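Local coordinates for uncharacterized protein (Pseudomonas aeruginosa UCBPP-PA14, PDB 3FD9) that is a transcriptional antiactivator of type III secretion that probably disrupts self-association and DNA binding of the activator ExsA, at residues A[44-57]-A[76-89]. Numbering follows the deposited sequence.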
ATOM      1  N   ARG A  44     -11.813  -8.136  20.837  1.00 48.98           N
ATOM      2  CA  ARG A  44     -11.751  -6.680  20.773  1.00 47.17           C
ATOM      3  C   ARG A  44     -11.314  -6.226  19.395  1.00 45.43           C
ATOM      4  O   ARG A  44     -11.769  -5.204  18.882  1.00 45.23           O
ATOM      5  CB  ARG A  44     -10.783  -6.148  21.821  1.00 47.83           C
ATOM      6  CG  ARG A  44     -11.304  -6.249  23.238  1.00 51.55           C
ATOM      7  CD  ARG A  44     -12.411  -5.239  23.491  1.00 53.38           C
ATOM      8  NE  ARG A  44     -12.884  -5.304  24.867  1.00 64.01           N
ATOM      9  CZ  ARG A  44     -14.043  -5.840  25.230  1.00 69.27           C
ATOM     10  NH1 ARG A  44     -14.857  -6.343  24.313  1.00 70.60           N
ATOM     11  NH2 ARG A  44     -14.392  -5.870  26.512  1.00 73.55           N
ATOM     12  N   LEU A  45     -10.412  -6.993  18.797  1.00 38.75           N
ATOM     13  CA  LEU A  45      -9.967  -6.719  17.441  1.00 35.91           C
ATOM     14  C   LEU A  45     -11.123  -6.693  16.460  1.00 34.46           C
ATOM     15  O   LEU A  45     -11.179  -5.826  15.609  1.00 32.10           O
ATOM     16  CB  LEU A  45      -8.938  -7.753  16.983  1.00 36.32           C
ATOM     17  CG  LEU A  45      -7.527  -7.222  16.803  1.00 36.43           C
ATOM     18  CD1 LEU A  45      -6.820  -8.052  15.747  1.00 38.01           C
ATOM     19  CD2 LEU A  45      -7.584  -5.781  16.371  1.00 36.71           C
ATOM     20  N   GLU A  46     -12.030  -7.659  16.563  1.00 59.92           N
ATOM     21  CA  GLU A  46     -13.154  -7.724  15.641  1.00 61.79           C
ATOM     22  C   GLU A  46     -14.140  -6.608  15.949  1.00 59.15           C
ATOM     23  O   GLU A  46     -14.761  -6.056  15.046  1.00 59.92           O
ATOM     24  CB  GLU A  46     -13.841  -9.092  15.686  1.00 64.45           C
ATOM     25  CG  GLU A  46     -14.858  -9.250  16.810  1.00 76.87           C
ATOM     26  CD  GLU A  46     -15.544 -10.617  16.824  1.00 91.13           C
ATOM     27  OE1 GLU A  46     -14.967 -11.590  16.285  1.00 95.88           O
ATOM     28  OE2 GLU A  46     -16.662 -10.715  17.382  1.00 93.11           O
ATOM     29  N   GLN A  47     -14.271  -6.250  17.219  1.00 38.04           N
ATOM     30  CA  GLN A  47     -15.149  -5.139  17.573  1.00 36.66           C
ATOM     31  C   GLN A  47     -14.611  -3.847  17.001  1.00 33.85           C
ATOM     32  O   GLN A  47     -15.366  -3.019  16.494  1.00 35.12           O
ATOM     33  CB  GLN A  47     -15.333  -5.014  19.083  1.00 38.27           C
ATOM     34  CG  GLN A  47     -16.368  -5.972  19.643  1.00 40.82           C
ATOM     35  CD  GLN A  47     -16.262  -6.121  21.137  1.00 44.79           C
ATOM     36  OE1 GLN A  47     -15.414  -5.501  21.764  1.00 47.91           O
ATOM     37  NE2 GLN A  47     -17.124  -6.947  21.719  1.00 53.15           N
ATOM     38  N   LEU A  48     -13.297  -3.680  17.079  1.00 32.85           N
ATOM     39  CA  LEU A  48     -12.645  -2.519  16.503  1.00 31.22           C
ATOM     40  C   LEU A  48     -12.880  -2.462  15.004  1.00 31.56           C
ATOM     41  O   LEU A  48     -13.150  -1.400  14.454  1.00 30.66           O
ATOM     42  CB  LEU A  48     -11.145  -2.555  16.775  1.00 29.76           C
ATOM     43  CG  LEU A  48     -10.349  -1.554  15.939  1.00 28.00           C
ATOM     44  CD1 LEU A  48     -10.670  -0.129  16.398  1.00 29.72           C
ATOM     45  CD2 LEU A  48      -8.863  -1.829  16.023  1.00 27.55           C
ATOM     46  N   PHE A  49     -12.781  -3.606  14.341  1.00 38.67           N
ATOM     47  CA  PHE A  49     -12.847  -3.618  12.889  1.00 39.31           C
ATOM     48  C   PHE A  49     -14.228  -3.247  12.387  1.00 40.19           C
ATOM     49  O   PHE A  49     -14.367  -2.747  11.276  1.00 41.94           O
ATOM     50  CB  PHE A  49     -12.413  -4.973  12.319  1.00 39.85           C
ATOM     51  CG  PHE A  49     -10.932  -5.223  12.408  1.00 38.12           C
ATOM     52  CD1 PHE A  49     -10.442  -6.481  12.708  1.00 40.57           C
ATOM     53  CD2 PHE A  49     -10.030  -4.192  12.210  1.00 37.41           C
ATOM     54  CE1 PHE A  49      -9.073  -6.711  12.796  1.00 36.04           C
ATOM     55  CE2 PHE A  49      -8.662  -4.413  12.298  1.00 40.61           C
ATOM     56  CZ  PHE A  49      -8.185  -5.671  12.592  1.00 34.97           C
ATOM     57  N   ARG A  50     -15.245  -3.479  13.208  1.00 49.26           N
ATOM     58  CA  ARG A  50     -16.621  -3.227  12.797  1.00 51.29           C
ATOM     59  C   ARG A  50     -17.185  -1.905  13.310  1.00 50.71           C
ATOM     60  O   ARG A  50     -18.304  -1.523  12.957  1.00 52.41           O
ATOM     61  CB  ARG A  50     -17.524  -4.386  13.225  1.00 53.95           C
ATOM     62  CG  ARG A  50     -17.791  -5.400  12.120  1.00 64.27           C
ATOM     63  CD  ARG A  50     -18.290  -6.724  12.676  1.00 77.71           C
ATOM     64  NE  ARG A  50     -19.032  -6.548  13.920  1.00 89.12           N
ATOM     65  CZ  ARG A  50     -18.623  -6.998  15.102  1.00 96.56           C
ATOM     66  NH1 ARG A  50     -17.477  -7.663  15.198  1.00 97.99           N
ATOM     67  NH2 ARG A  50     -19.360  -6.793  16.187  1.00 98.35           N
ATOM     68  N   CYS A  51     -16.414  -1.199  14.129  1.00 37.49           N
ATOM     69  CA  CYS A  51     -16.941  -0.007  14.782  1.00 37.42           C
ATOM     70  C   CYS A  51     -17.089   1.175  13.824  1.00 37.41           C
ATOM     71  O   CYS A  51     -16.392   1.265  12.818  1.00 37.58           O
ATOM     72  CB  CYS A  51     -16.095   0.358  16.008  1.00 37.41           C
ATOM     73  SG  CYS A  51     -14.598   1.287  15.676  1.00 36.81           S
ATOM     74  N   GLU A  52     -18.005   2.080  14.143  1.00 52.18           N
ATOM     75  CA  GLU A  52     -18.337   3.197  13.255  1.00 52.48           C
ATOM     76  C   GLU A  52     -17.164   4.117  12.965  1.00 50.38           C
ATOM     77  O   GLU A  52     -16.970   4.535  11.829  1.00 50.41           O
ATOM     78  CB  GLU A  52     -19.491   4.015  13.835  1.00 53.82           C
ATOM     79  CG  GLU A  52     -20.857   3.401  13.607  1.00 61.28           C
ATOM     80  CD  GLU A  52     -21.321   3.553  12.169  1.00 72.90           C
ATOM     81  OE1 GLU A  52     -20.465   3.804  11.283  1.00 73.87           O
ATOM     82  OE2 GLU A  52     -22.543   3.424  11.928  1.00 77.50           O
ATOM     83  N   TRP A  53     -16.401   4.443  14.007  1.00 32.64           N
ATOM     84  CA  TRP A  53     -15.244   5.335  13.900  1.00 29.74           C
ATOM     85  C   TRP A  53     -14.263   4.814  12.874  1.00 28.77           C
ATOM     86  O   TRP A  53     -13.922   5.509  11.928  1.00 29.75           O
ATOM     87  CB  TRP A  53     -14.548   5.480  15.253  1.00 28.29           C
ATOM     88  CG  TRP A  53     -13.288   6.286  15.218  1.00 26.70           C
ATOM     89  CD1 TRP A  53     -13.187   7.643  15.112  1.00 26.69           C
ATOM     90  CD2 TRP A  53     -11.943   5.794  15.316  1.00 26.76           C
ATOM     91  NE1 TRP A  53     -11.867   8.026  15.126  1.00 34.55           N
ATOM     92  CE2 TRP A  53     -11.081   6.908  15.247  1.00 31.98           C
ATOM     93  CE3 TRP A  53     -11.381   4.515  15.438  1.00 26.98           C
ATOM     94  CZ2 TRP A  53      -9.696   6.792  15.301  1.00 34.73           C
ATOM     95  CZ3 TRP A  53     -10.004   4.396  15.493  1.00 26.91           C
ATOM     96  CH2 TRP A  53      -9.174   5.533  15.423  1.00 28.18           C
ATOM     97  N   LEU A  54     -13.819   3.581  13.055  1.00 35.99           N
ATOM     98  CA  LEU A  54     -12.832   3.016  12.150  1.00 35.31           C
ATOM     99  C   LEU A  54     -13.425   2.844  10.752  1.00 35.93           C
ATOM    100  O   LEU A  54     -12.718   2.937   9.755  1.00 37.31           O
ATOM    101  CB  LEU A  54     -12.288   1.694  12.694  1.00 33.88           C
ATOM    102  CG  LEU A  54     -11.073   1.128  11.955  1.00 39.13           C
ATOM    103  CD1 LEU A  54      -9.978   2.182  11.804  1.00 41.65           C
ATOM    104  CD2 LEU A  54     -10.527  -0.109  12.654  1.00 39.66           C
ATOM    105  N   GLN A  55     -14.728   2.599  10.681  1.00 37.44           N
ATOM    106  CA  GLN A  55     -15.406   2.460   9.396  1.00 38.51           C
ATOM    107  C   GLN A  55     -15.428   3.787   8.635  1.00 38.13           C
ATOM    108  O   GLN A  55     -15.337   3.818   7.410  1.00 39.27           O
ATOM    109  CB  GLN A  55     -16.838   1.963   9.601  1.00 39.29           C
ATOM    110  CG  GLN A  55     -16.944   0.539  10.106  1.00 42.56           C
ATOM    111  CD  GLN A  55     -16.620  -0.473   9.037  1.00 48.65           C
ATOM    112  OE1 GLN A  55     -16.585  -0.151   7.844  1.00 52.10           O
ATOM    113  NE2 GLN A  55     -16.377  -1.711   9.455  1.00 56.68           N
ATOM    114  N   GLN A  56     -15.566   4.874   9.385  1.00 41.17           N
ATOM    115  CA  GLN A  56     -15.577   6.218   8.838  1.00 40.95           C
ATOM    116  C   GLN A  56     -14.204   6.540   8.267  1.00 39.78           C
ATOM    117  O   GLN A  56     -14.085   7.044   7.150  1.00 41.38           O
ATOM    118  CB  GLN A  56     -15.950   7.210   9.946  1.00 42.49           C
ATOM    119  CG  GLN A  56     -15.883   8.695   9.589  1.00 45.02           C
ATOM    120  CD  GLN A  56     -16.533   9.580  10.661  1.00 47.83           C
ATOM    121  OE1 GLN A  56     -17.757   9.569  10.838  1.00 56.35           O
ATOM    122  NE2 GLN A  56     -15.714  10.346  11.378  1.00 46.13           N
ATOM    123  N   ARG A  57     -13.161   6.234   9.031  1.00 29.40           N
ATOM    124  CA  ARG A  57     -11.802   6.455   8.559  1.00 26.41           C
ATOM    125  C   ARG A  57     -11.512   5.626   7.318  1.00 27.09           C
ATOM    126  O   ARG A  57     -10.886   6.119   6.380  1.00 26.43           O
ATOM    127  CB  ARG A  57     -10.781   6.194   9.661  1.00 25.87           C
ATOM    128  CG  ARG A  57     -10.879   7.212  10.779  1.00 25.69           C
ATOM    129  CD  ARG A  57      -9.679   7.184  11.687  1.00 25.52           C
ATOM    130  NE  ARG A  57      -8.492   7.701  11.010  1.00 28.41           N
ATOM    131  CZ  ARG A  57      -7.854   8.819  11.346  1.00 28.24           C
ATOM    132  NH1 ARG A  57      -8.282   9.556  12.365  1.00 32.68           N
ATOM    133  NH2 ARG A  57      -6.780   9.192  10.663  1.00 31.54           N
ATOM    134  N   ALA A  76      -9.878   0.611  24.561  1.00 55.42           N
ATOM    135  CA  ALA A  76     -10.178  -0.811  24.592  1.00 56.71           C
ATOM    136  C   ALA A  76      -9.894  -1.413  25.959  1.00 60.64           C
ATOM    137  O   ALA A  76     -10.352  -2.512  26.269  1.00 62.96           O
ATOM    138  CB  ALA A  76      -9.392  -1.538  23.522  1.00 55.74           C
ATOM    139  N   ALA A  77      -9.143  -0.689  26.783  1.00 53.65           N
ATOM    140  CA  ALA A  77      -8.752  -1.208  28.091  1.00 57.15           C
ATOM    141  C   ALA A  77      -9.852  -1.059  29.145  1.00 60.23           C
ATOM    142  O   ALA A  77      -9.758  -1.634  30.231  1.00 63.67           O
ATOM    143  CB  ALA A  77      -7.458  -0.554  28.563  1.00 57.73           C
ATOM    144  N   GLN A  78     -10.894  -0.297  28.827  1.00 72.53           N
ATOM    145  CA  GLN A  78     -12.013  -0.131  29.749  1.00 77.55           C
ATOM    146  C   GLN A  78     -12.785  -1.440  29.923  1.00 79.16           C
ATOM    147  O   GLN A  78     -13.316  -1.716  30.997  1.00 80.97           O
ATOM    148  CB  GLN A  78     -12.954   0.975  29.276  1.00 76.53           C
ATOM    149  CG  GLN A  78     -12.290   2.328  29.105  1.00 82.04           C
ATOM    150  CD  GLN A  78     -13.230   3.359  28.496  1.00 89.77           C
ATOM    151  OE1 GLN A  78     -12.851   4.108  27.588  1.00 90.00           O
ATOM    152  NE2 GLN A  78     -14.467   3.394  28.988  1.00 90.90           N
ATOM    153  N   ASP A  79     -12.850  -2.232  28.856  1.00 88.97           N
ATOM    154  CA  ASP A  79     -13.499  -3.545  28.882  1.00 91.20           C
ATOM    155  C   ASP A  79     -15.024  -3.493  28.779  1.00 92.11           C
ATOM    156  O   ASP A  79     -15.686  -4.530  28.736  1.00 93.19           O
ATOM    157  CB  ASP A  79     -13.060  -4.358  30.103  1.00 93.62           C
ATOM    158  CG  ASP A  79     -11.657  -4.908  29.956  1.00 94.92           C
ATOM    159  OD1 ASP A  79     -11.076  -4.754  28.861  1.00 93.34           O
ATOM    160  OD2 ASP A  79     -11.137  -5.493  30.930  1.00 97.50           O
ATOM    161  N   ASP A  80     -15.573  -2.286  28.749  1.00 88.33           N
ATOM    162  CA  ASP A  80     -16.973  -2.102  28.404  1.00 89.48           C
ATOM    163  C   ASP A  80     -17.134  -2.527  26.944  1.00 85.97           C
ATOM    164  O   ASP A  80     -16.228  -2.326  26.139  1.00 83.01           O
ATOM    165  CB  ASP A  80     -17.367  -0.640  28.608  1.00 90.50           C
ATOM    166  CG  ASP A  80     -18.624  -0.263  27.858  1.00 96.18           C
ATOM    167  OD1 ASP A  80     -18.497   0.262  26.731  1.00100.60           O
ATOM    168  OD2 ASP A  80     -19.733  -0.481  28.394  1.00101.08           O
ATOM    169  N   ASP A  81     -18.268  -3.130  26.604  1.00 79.50           N
ATOM    170  CA  ASP A  81     -18.468  -3.687  25.263  1.00 76.50           C
ATOM    171  C   ASP A  81     -18.813  -2.627  24.222  1.00 72.26           C
ATOM    172  O   ASP A  81     -18.874  -2.911  23.025  1.00 69.09           O
ATOM    173  CB  ASP A  81     -19.548  -4.769  25.286  1.00 79.14           C
ATOM    174  CG  ASP A  81     -19.089  -6.029  25.985  1.00 83.74           C
ATOM    175  OD1 ASP A  81     -19.945  -6.747  26.552  1.00 89.00           O
ATOM    176  OD2 ASP A  81     -17.868  -6.296  25.970  1.00 85.76           O
ATOM    177  N   GLY A  82     -19.048  -1.408  24.687  1.00 55.08           N
ATOM    178  CA  GLY A  82     -19.298  -0.292  23.795  1.00 53.03           C
ATOM    179  C   GLY A  82     -18.161   0.710  23.837  1.00 50.70           C
ATOM    180  O   GLY A  82     -18.380   1.909  23.679  1.00 49.85           O
ATOM    181  N   TRP A  83     -16.947   0.200  24.050  1.00 56.16           N
ATOM    182  CA  TRP A  83     -15.748   1.028  24.166  1.00 53.65           C
ATOM    183  C   TRP A  83     -15.466   1.808  22.888  1.00 51.79           C
ATOM    184  O   TRP A  83     -14.972   2.932  22.936  1.00 51.05           O
ATOM    185  CB  TRP A  83     -14.541   0.173  24.533  1.00 53.32           C
ATOM    186  CG  TRP A  83     -14.242  -0.931  23.553  1.00 50.87           C
ATOM    187  CD1 TRP A  83     -14.839  -2.160  23.488  1.00 50.04           C
ATOM    188  CD2 TRP A  83     -13.250  -0.916  22.518  1.00 47.49           C
ATOM    189  NE1 TRP A  83     -14.290  -2.902  22.469  1.00 44.96           N
ATOM    190  CE2 TRP A  83     -13.312  -2.160  21.858  1.00 44.99           C
ATOM    191  CE3 TRP A  83     -12.320   0.033  22.079  1.00 42.82           C
ATOM    192  CZ2 TRP A  83     -12.489  -2.476  20.786  1.00 45.28           C
ATOM    193  CZ3 TRP A  83     -11.506  -0.281  21.017  1.00 40.45           C
ATOM    194  CH2 TRP A  83     -11.591  -1.524  20.381  1.00 41.22           C
ATOM    195  N   CYS A  84     -15.792   1.209  21.749  1.00 57.10           N
ATOM    196  CA  CYS A  84     -15.629   1.870  20.462  1.00 56.20           C
ATOM    197  C   CYS A  84     -16.310   3.233  20.415  1.00 54.55           C
ATOM    198  O   CYS A  84     -15.910   4.113  19.656  1.00 55.50           O
ATOM    199  CB  CYS A  84     -16.197   0.993  19.352  1.00 56.62           C
ATOM    200  SG  CYS A  84     -15.357  -0.572  19.165  1.00 64.72           S
ATOM    201  N   ALA A  85     -17.351   3.401  21.219  1.00 52.97           N
ATOM    202  CA  ALA A  85     -18.139   4.620  21.188  1.00 51.27           C
ATOM    203  C   ALA A  85     -17.358   5.807  21.734  1.00 50.98           C
ATOM    204  O   ALA A  85     -17.821   6.944  21.647  1.00 49.97           O
ATOM    205  CB  ALA A  85     -19.432   4.429  21.968  1.00 54.41           C
ATOM    206  N   GLU A  86     -16.181   5.544  22.297  1.00 47.91           N
ATOM    207  CA  GLU A  86     -15.357   6.596  22.887  1.00 47.03           C
ATOM    208  C   GLU A  86     -14.260   7.064  21.946  1.00 43.64           C
ATOM    209  O   GLU A  86     -13.520   7.999  22.253  1.00 43.71           O
ATOM    210  CB  GLU A  86     -14.742   6.124  24.202  1.00 49.84           C
ATOM    211  CG  GLU A  86     -15.688   6.220  25.379  1.00 62.45           C
ATOM    212  CD  GLU A  86     -16.176   7.644  25.603  1.00 75.62           C
ATOM    213  OE1 GLU A  86     -15.322   8.563  25.630  1.00 81.37           O
ATOM    214  OE2 GLU A  86     -17.406   7.847  25.752  1.00 79.10           O
ATOM    215  N   LEU A  87     -14.156   6.410  20.798  1.00 37.44           N
ATOM    216  CA  LEU A  87     -13.137   6.756  19.823  1.00 36.57           C
ATOM    217  C   LEU A  87     -13.552   7.972  19.015  1.00 35.04           C
ATOM    218  O   LEU A  87     -14.678   8.049  18.537  1.00 36.32           O
ATOM    219  CB  LEU A  87     -12.890   5.582  18.877  1.00 36.24           C
ATOM    220  CG  LEU A  87     -12.230   4.361  19.506  1.00 36.63           C
ATOM    221  CD1 LEU A  87     -12.247   3.197  18.541  1.00 37.84           C
ATOM    222  CD2 LEU A  87     -10.826   4.703  19.917  1.00 29.98           C
ATOM    223  N   GLY A  88     -12.635   8.916  18.859  1.00 37.94           N
ATOM    224  CA  GLY A  88     -12.852  10.069  18.010  1.00 36.63           C
ATOM    225  C   GLY A  88     -11.523  10.733  17.711  1.00 37.89           C
ATOM    226  O   GLY A  88     -10.480  10.310  18.221  1.00 40.57           O
ATOM    227  N   ASP A  89     -11.555  11.772  16.885  1.00 34.52           N
ATOM    228  CA  ASP A  89     -10.353  12.505  16.545  1.00 34.15           C
ATOM    229  C   ASP A  89     -10.463  13.944  17.002  1.00 34.77           C
ATOM    230  O   ASP A  89     -11.560  14.477  17.112  1.00 34.09           O
ATOM    231  CB  ASP A  89     -10.128  12.469  15.041  1.00 34.98           C
ATOM    232  CG  ASP A  89      -9.915  11.069  14.523  1.00 39.06           C
ATOM    233  OD1 ASP A  89      -8.846  10.484  14.814  1.00 47.73           O
ATOM    234  OD2 ASP A  89     -10.812  10.562  13.814  1.00 41.74           O
TER
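W53, on helix 52-60, lays its indole against L87 and D89 of the loop before strand 90-92. Its CB lies 4.0 Å from L87 CB, and CG and CD2 carry the same methylene over one face of the five-membered ring, a CH-pi contact. On the six-membered ring CE3 meets L87 CD1 at 3.5 Å, with CZ3 near the same methyl and CZ2 near D89 OD1, while R57 CD lies against the opposite face, toward its rim. With CG anti to the backbone N (chi1 175°), the indole reaches past G88, whose CA approaches NE1, and NE1 donates to D89 OD2 (3.0 Å) from above the carboxylate plane. R57 NH1 forms a salt bridge with D89 OD1 (2.7 Å), the guanidinium and carboxylate planes turned 63° apart. D89 also joins H251 through the backbone, tying this end to the two-stranded parallel sheet.

A second indole answers from the loop: W83 NE1 points in its ring plane at Q47 OE1 (2.9 Å, 169°), which also accepts from R44 NH1. R44 CD packs obliquely against the W83 ring, and its NH1 forms a salt bridge with D81 OD2 that includes a weak hydrogen bond. Between the tryptophans, C51 CB touches C84 SG at 3.4 Å. Helices 42-50 and 52-60 are thus joined to segment 76-89 by an apolar middle between two indole N-H bonds; R57 and W53 probably stabilise the D89 carboxylate, partly offset by the nearby like charge of E68.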